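Local structure of peptidyl-tRNA hydrolase (Sulfolobus solfataricus, 1XTY) at residues R70-I84 with C99-I113. The protein hydrolyses the ester bond of N-acyl-aminoacyl-tRNAs, releasing free tRNA, and may recycle peptidyl-tRNAs that drop off the ribosome during protein synthesis. Residues are numbered along the deposited sequence; the frame is centred on the assembly and turned at random.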
loop_
_atom_site.group_PDB
_atom_site.type_symbol
_atom_site.label_atom_id
_atom_site.label_comp_id
_atom_site.label_asym_id
_atom_site.label_seq_id
_atom_site.Cartn_x
_atom_site.Cartn_y
_atom_site.Cartn_z
ATOM N N ARG A 70 -16.880 -4.216 11.348
ATOM C CA ARG A 70 -16.043 -5.211 10.701
ATOM C C ARG A 70 -14.707 -5.443 11.396
ATOM O O ARG A 70 -14.152 -6.537 11.325
ATOM C CB ARG A 70 -15.865 -4.842 9.231
ATOM C CG ARG A 70 -17.198 -4.918 8.495
ATOM C CD ARG A 70 -17.109 -4.614 7.019
ATOM N NE ARG A 70 -18.409 -4.796 6.374
ATOM C CZ ARG A 70 -19.505 -4.108 6.685
ATOM N NH1 ARG A 70 -19.467 -3.181 7.634
ATOM N NH2 ARG A 70 -20.644 -4.353 6.053
ATOM N N ALA A 71 -14.196 -4.428 12.086
ATOM C CA ALA A 71 -12.944 -4.592 12.814
ATOM C C ALA A 71 -13.207 -5.536 13.991
ATOM O O ALA A 71 -12.377 -6.371 14.330
ATOM C CB ALA A 71 -12.437 -3.236 13.321
ATOM N N LYS A 72 -14.378 -5.407 14.605
ATOM C CA LYS A 72 -14.732 -6.258 15.735
ATOM C C LYS A 72 -14.860 -7.708 15.258
ATOM O O LYS A 72 -14.454 -8.643 15.944
ATOM C CB LYS A 72 -16.047 -5.773 16.348
ATOM C CG LYS A 72 -16.438 -6.435 17.666
ATOM C CD LYS A 72 -17.082 -7.787 17.462
ATOM C CE LYS A 72 -17.644 -8.326 18.768
ATOM N NZ LYS A 72 -16.611 -8.376 19.840
ATOM N N LYS A 73 -15.412 -7.880 14.064
ATOM C CA LYS A 73 -15.585 -9.204 13.487
ATOM C C LYS A 73 -14.208 -9.831 13.268
ATOM O O LYS A 73 -13.961 -10.969 13.657
ATOM C CB LYS A 73 -16.339 -9.081 12.164
ATOM C CG LYS A 73 -17.193 -10.281 11.806
ATOM C CD LYS A 73 -18.464 -9.816 11.105
ATOM C CE LYS A 73 -19.369 -10.981 10.738
ATOM N NZ LYS A 73 -20.681 -10.497 10.212
ATOM N N ALA A 74 -13.307 -9.066 12.657
ATOM C CA ALA A 74 -11.951 -9.541 12.392
ATOM C C ALA A 74 -11.235 -9.917 13.685
ATOM O O ALA A 74 -10.578 -10.955 13.770
ATOM C CB ALA A 74 -11.163 -8.459 11.655
ATOM N N GLU A 75 -11.369 -9.061 14.692
ATOM C CA GLU A 75 -10.740 -9.274 15.989
ATOM C C GLU A 75 -11.230 -10.543 16.690
ATOM O O GLU A 75 -10.433 -11.336 17.197
ATOM C CB GLU A 75 -10.996 -8.042 16.868
ATOM C CG GLU A 75 -10.610 -8.188 18.323
ATOM C CD GLU A 75 -11.728 -8.753 19.175
ATOM O OE1 GLU A 75 -12.829 -8.155 19.195
ATOM O OE2 GLU A 75 -11.506 -9.788 19.834
ATOM N N THR A 76 -12.544 -10.729 16.708
ATOM C CA THR A 76 -13.143 -11.892 17.347
ATOM C C THR A 76 -12.665 -13.179 16.685
ATOM O O THR A 76 -12.482 -14.195 17.348
ATOM C CB THR A 76 -14.685 -11.830 17.268
ATOM O OG1 THR A 76 -15.153 -10.661 17.956
ATOM C CG2 THR A 76 -15.300 -13.069 17.904
ATOM N N MET A 77 -12.457 -13.123 15.374
ATOM C CA MET A 77 -12.008 -14.290 14.623
ATOM C C MET A 77 -10.493 -14.407 14.555
ATOM O O MET A 77 -9.951 -15.227 13.810
ATOM C CB MET A 77 -12.602 -14.255 13.220
ATOM C CG MET A 77 -14.113 -14.222 13.244
ATOM S SD MET A 77 -14.843 -14.489 11.643
ATOM C CE MET A 77 -14.605 -12.941 10.940
ATOM N N ASN A 78 -9.816 -13.580 15.344
ATOM C CA ASN A 78 -8.364 -13.587 15.419
ATOM C C ASN A 78 -7.651 -13.443 14.080
ATOM O O ASN A 78 -6.716 -14.183 13.784
ATOM C CB ASN A 78 -7.895 -14.858 16.129
ATOM C CG ASN A 78 -8.404 -14.944 17.559
ATOM O OD1 ASN A 78 -8.113 -14.079 18.388
ATOM N ND2 ASN A 78 -9.170 -15.989 17.853
ATOM N N LEU A 79 -8.100 -12.486 13.278
ATOM C CA LEU A 79 -7.489 -12.207 11.983
ATOM C C LEU A 79 -6.703 -10.909 12.127
ATOM O O LEU A 79 -7.025 -10.074 12.977
ATOM C CB LEU A 79 -8.557 -12.015 10.903
ATOM C CG LEU A 79 -9.487 -13.185 10.571
ATOM C CD1 LEU A 79 -10.415 -12.780 9.430
ATOM C CD2 LEU A 79 -8.666 -14.403 10.177
ATOM N N PRO A 80 -5.658 -10.723 11.305
ATOM C CA PRO A 80 -4.864 -9.494 11.386
ATOM C C PRO A 80 -5.713 -8.338 10.876
ATOM O O PRO A 80 -6.445 -8.494 9.895
ATOM C CB PRO A 80 -3.687 -9.764 10.439
ATOM C CG PRO A 80 -3.679 -11.259 10.253
ATOM C CD PRO A 80 -5.130 -11.626 10.270
ATOM N N PHE A 81 -5.631 -7.184 11.530
ATOM C CA PHE A 81 -6.386 -6.027 11.073
ATOM C C PHE A 81 -5.657 -4.740 11.435
ATOM O O PHE A 81 -4.848 -4.716 12.358
ATOM C CB PHE A 81 -7.807 -6.034 11.662
ATOM C CG PHE A 81 -7.876 -5.705 13.129
ATOM C CD1 PHE A 81 -7.946 -4.380 13.559
ATOM C CD2 PHE A 81 -7.885 -6.718 14.082
ATOM C CE1 PHE A 81 -8.024 -4.072 14.921
ATOM C CE2 PHE A 81 -7.963 -6.420 15.446
ATOM C CZ PHE A 81 -8.032 -5.096 15.864
ATOM N N SER A 82 -5.925 -3.679 10.684
ATOM C CA SER A 82 -5.296 -2.393 10.953
ATOM C C SER A 82 -6.295 -1.270 10.762
ATOM O O SER A 82 -6.974 -1.209 9.740
ATOM C CB SER A 82 -4.098 -2.171 10.025
ATOM O OG SER A 82 -4.492 -2.212 8.660
ATOM N N ILE A 83 -6.392 -0.390 11.754
ATOM C CA ILE A 83 -7.299 0.749 11.663
ATOM C C ILE A 83 -6.409 1.956 11.415
ATOM O O ILE A 83 -5.588 2.326 12.260
ATOM C CB ILE A 83 -8.106 0.950 12.961
ATOM C CG1 ILE A 83 -8.970 -0.288 13.228
ATOM C CG2 ILE A 83 -8.997 2.186 12.831
ATOM C CD1 ILE A 83 -9.722 -0.246 14.551
ATOM N N ILE A 84 -6.563 2.554 10.241
ATOM C CA ILE A 84 -5.748 3.694 9.855
ATOM C C ILE A 84 -6.413 5.044 10.116
ATOM O O ILE A 84 -7.575 5.246 9.770
ATOM C CB ILE A 84 -5.385 3.599 8.361
ATOM C CG1 ILE A 84 -4.647 2.279 8.096
ATOM C CG2 ILE A 84 -4.547 4.794 7.945
ATOM C CD1 ILE A 84 -3.366 2.110 8.912
ATOM N N CYS A 99 -9.662 4.085 6.886
ATOM C CA CYS A 99 -9.868 2.754 6.338
ATOM C C CYS A 99 -9.454 1.648 7.295
ATOM O O CYS A 99 -8.816 1.893 8.326
ATOM C CB CYS A 99 -9.112 2.601 5.011
ATOM S SG CYS A 99 -7.313 2.748 5.132
ATOM N N LEU A 100 -9.830 0.428 6.926
ATOM C CA LEU A 100 -9.557 -0.768 7.709
ATOM C C LEU A 100 -8.937 -1.854 6.832
ATOM O O LEU A 100 -9.478 -2.197 5.780
ATOM C CB LEU A 100 -10.869 -1.303 8.302
ATOM C CG LEU A 100 -10.841 -2.676 8.981
ATOM C CD1 LEU A 100 -10.136 -2.570 10.334
ATOM C CD2 LEU A 100 -12.268 -3.183 9.177
ATOM N N GLY A 101 -7.800 -2.387 7.258
ATOM C CA GLY A 101 -7.183 -3.458 6.501
ATOM C C GLY A 101 -7.447 -4.759 7.230
ATOM O O GLY A 101 -7.486 -4.777 8.461
ATOM N N ILE A 102 -7.646 -5.844 6.485
ATOM C CA ILE A 102 -7.883 -7.157 7.080
ATOM C C ILE A 102 -7.094 -8.225 6.326
ATOM O O ILE A 102 -7.110 -8.265 5.095
ATOM C CB ILE A 102 -9.386 -7.544 7.037
ATOM C CG1 ILE A 102 -10.222 -6.508 7.791
ATOM C CG2 ILE A 102 -9.585 -8.914 7.652
ATOM C CD1 ILE A 102 -11.730 -6.728 7.666
ATOM N N GLY A 103 -6.400 -9.085 7.063
ATOM C CA GLY A 103 -5.636 -10.139 6.426
ATOM C C GLY A 103 -4.152 -9.842 6.300
ATOM O O GLY A 103 -3.623 -8.994 7.023
ATOM N N PRO A 104 -3.451 -10.516 5.371
ATOM C CA PRO A 104 -4.026 -11.517 4.466
ATOM C C PRO A 104 -4.528 -12.780 5.165
ATOM O O PRO A 104 -4.032 -13.163 6.225
ATOM C CB PRO A 104 -2.882 -11.799 3.492
ATOM C CG PRO A 104 -1.669 -11.581 4.324
ATOM C CD PRO A 104 -2.009 -10.346 5.123
ATOM N N ALA A 105 -5.525 -13.416 4.560
ATOM C CA ALA A 105 -6.103 -14.638 5.109
ATOM C C ALA A 105 -6.989 -15.291 4.044
ATOM O O ALA A 105 -7.289 -14.677 3.025
ATOM C CB ALA A 105 -6.929 -14.309 6.346
ATOM N N PRO A 106 -7.409 -16.550 4.266
ATOM C CA PRO A 106 -8.269 -17.247 3.297
ATOM C C PRO A 106 -9.417 -16.332 2.879
ATOM O O PRO A 106 -10.129 -15.795 3.725
ATOM C CB PRO A 106 -8.749 -18.460 4.085
ATOM C CG PRO A 106 -7.554 -18.788 4.917
ATOM C CD PRO A 106 -7.107 -17.419 5.418
ATOM N N GLU A 107 -9.611 -16.157 1.576
ATOM C CA GLU A 107 -10.652 -15.250 1.112
ATOM C C GLU A 107 -12.064 -15.570 1.589
ATOM O O GLU A 107 -12.868 -14.660 1.787
ATOM C CB GLU A 107 -10.629 -15.139 -0.413
ATOM C CG GLU A 107 -10.942 -16.406 -1.158
ATOM C CD GLU A 107 -10.827 -16.203 -2.655
ATOM O OE1 GLU A 107 -11.498 -15.288 -3.179
ATOM O OE2 GLU A 107 -10.065 -16.951 -3.301
ATOM N N ASN A 108 -12.378 -16.850 1.767
ATOM C CA ASN A 108 -13.709 -17.218 2.237
ATOM C C ASN A 108 -13.831 -16.853 3.709
ATOM O O ASN A 108 -14.921 -16.563 4.203
ATOM C CB ASN A 108 -13.952 -18.715 2.032
ATOM C CG ASN A 108 -14.040 -19.087 0.569
ATOM O OD1 ASN A 108 -13.731 -20.217 0.178
ATOM N ND2 ASN A 108 -14.475 -18.136 -0.254
ATOM N N LEU A 109 -12.702 -16.867 4.408
ATOM C CA LEU A 109 -12.696 -16.518 5.818
ATOM C C LEU A 109 -12.905 -15.014 5.895
ATOM O O LEU A 109 -13.711 -14.528 6.684
ATOM C CB LEU A 109 -11.362 -16.915 6.461
ATOM C CG LEU A 109 -11.276 -16.743 7.978
ATOM C CD1 LEU A 109 -12.402 -17.526 8.645
ATOM C CD2 LEU A 109 -9.927 -17.229 8.475
ATOM N N VAL A 110 -12.196 -14.276 5.048
ATOM C CA VAL A 110 -12.329 -12.828 5.027
ATOM C C VAL A 110 -13.711 -12.424 4.515
ATOM O O VAL A 110 -14.270 -11.415 4.952
ATOM C CB VAL A 110 -11.249 -12.176 4.139
ATOM C CG1 VAL A 110 -11.354 -10.659 4.227
ATOM C CG2 VAL A 110 -9.867 -12.636 4.583
ATOM N N ASP A 111 -14.264 -13.212 3.593
ATOM C CA ASP A 111 -15.587 -12.912 3.051
ATOM C C ASP A 111 -16.669 -13.001 4.116
ATOM O O ASP A 111 -17.718 -12.376 3.989
ATOM C CB ASP A 111 -15.944 -13.858 1.898
ATOM C CG ASP A 111 -15.251 -13.490 0.602
ATOM O OD1 ASP A 111 -15.177 -12.284 0.289
ATOM O OD2 ASP A 111 -14.795 -14.408 -0.112
ATOM N N SER A 112 -16.424 -13.783 5.164
ATOM C CA SER A 112 -17.406 -13.906 6.231
ATOM C C SER A 112 -17.449 -12.583 6.996
ATOM O O SER A 112 -18.128 -12.465 8.020
ATOM C CB SER A 112 -17.047 -15.060 7.177
ATOM O OG SER A 112 -15.854 -14.805 7.897
ATOM N N ILE A 113 -16.721 -11.593 6.475
ATOM C CA ILE A 113 -16.647 -10.258 7.070
ATOM C C ILE A 113 -16.983 -9.151 6.075
ATOM O O ILE A 113 -17.733 -8.231 6.392
ATOM C CB ILE A 113 -15.231 -9.930 7.586
ATOM C CG1 ILE A 113 -14.751 -10.996 8.561
ATOM C CG2 ILE A 113 -15.234 -8.561 8.255
ATOM C CD1 ILE A 113 -13.340 -10.753 9.066
#
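Ile113 lays its side chain along the inner face of helix 64-76, against Arg70, Lys73 and Ala74. Its CG2 branch lies 3.9 Å from Arg70 CB, the two side chains sliding past each other in opposite directions. CG1 stands anti to the carbonyl carbon (chi1 -55°), and the extended chain carries CD1 on to Leu79. There Ile113 CD1 meets Leu79 CD1 tip to tip at 3.6 Å. The other branch of Leu79 crosses Leu109, with 3.5 Å between their CD2 atoms. Ile102 CG2 also lies near Leu79 CD1, and Ala105 CB near CD2. With Ile113 cut back to an alanine, Leu79 CD1 would probably lose its nearest neighbour in helix 107-114 and a gap would open beside Ala74. Farther along the same face of the sheet, Leu100 lies under helix 64-76 at Ala71, its CD1 3.8 Å from Ala71 CB.

A Schellman motif at Asn78 ends helix 64-76 and turns the chain into strand 81-85. This strand forms a beta hairpin with strand 97-106 at the edge of the mixed sheet of this PTH2-family domain. Ser82 and Gly101 form a hydrogen-bonded pair: Gly101 N reaches Ser82 O at 2.9 Å, and Ser82 N bonds back to Gly101 O. A final bond runs from Gly103 N to Pro80 O, just before the cis peptide leading into Pro104. On the opposite face, Ser82 OG is held by Ala26 O of helix 16-35. The chemistry is divided: backbone bonds fix the strand register, while aliphatic packing without cross-segment side-chain hydrogen bonds seats helices 64-76 and 107-114 over one face of the sheet.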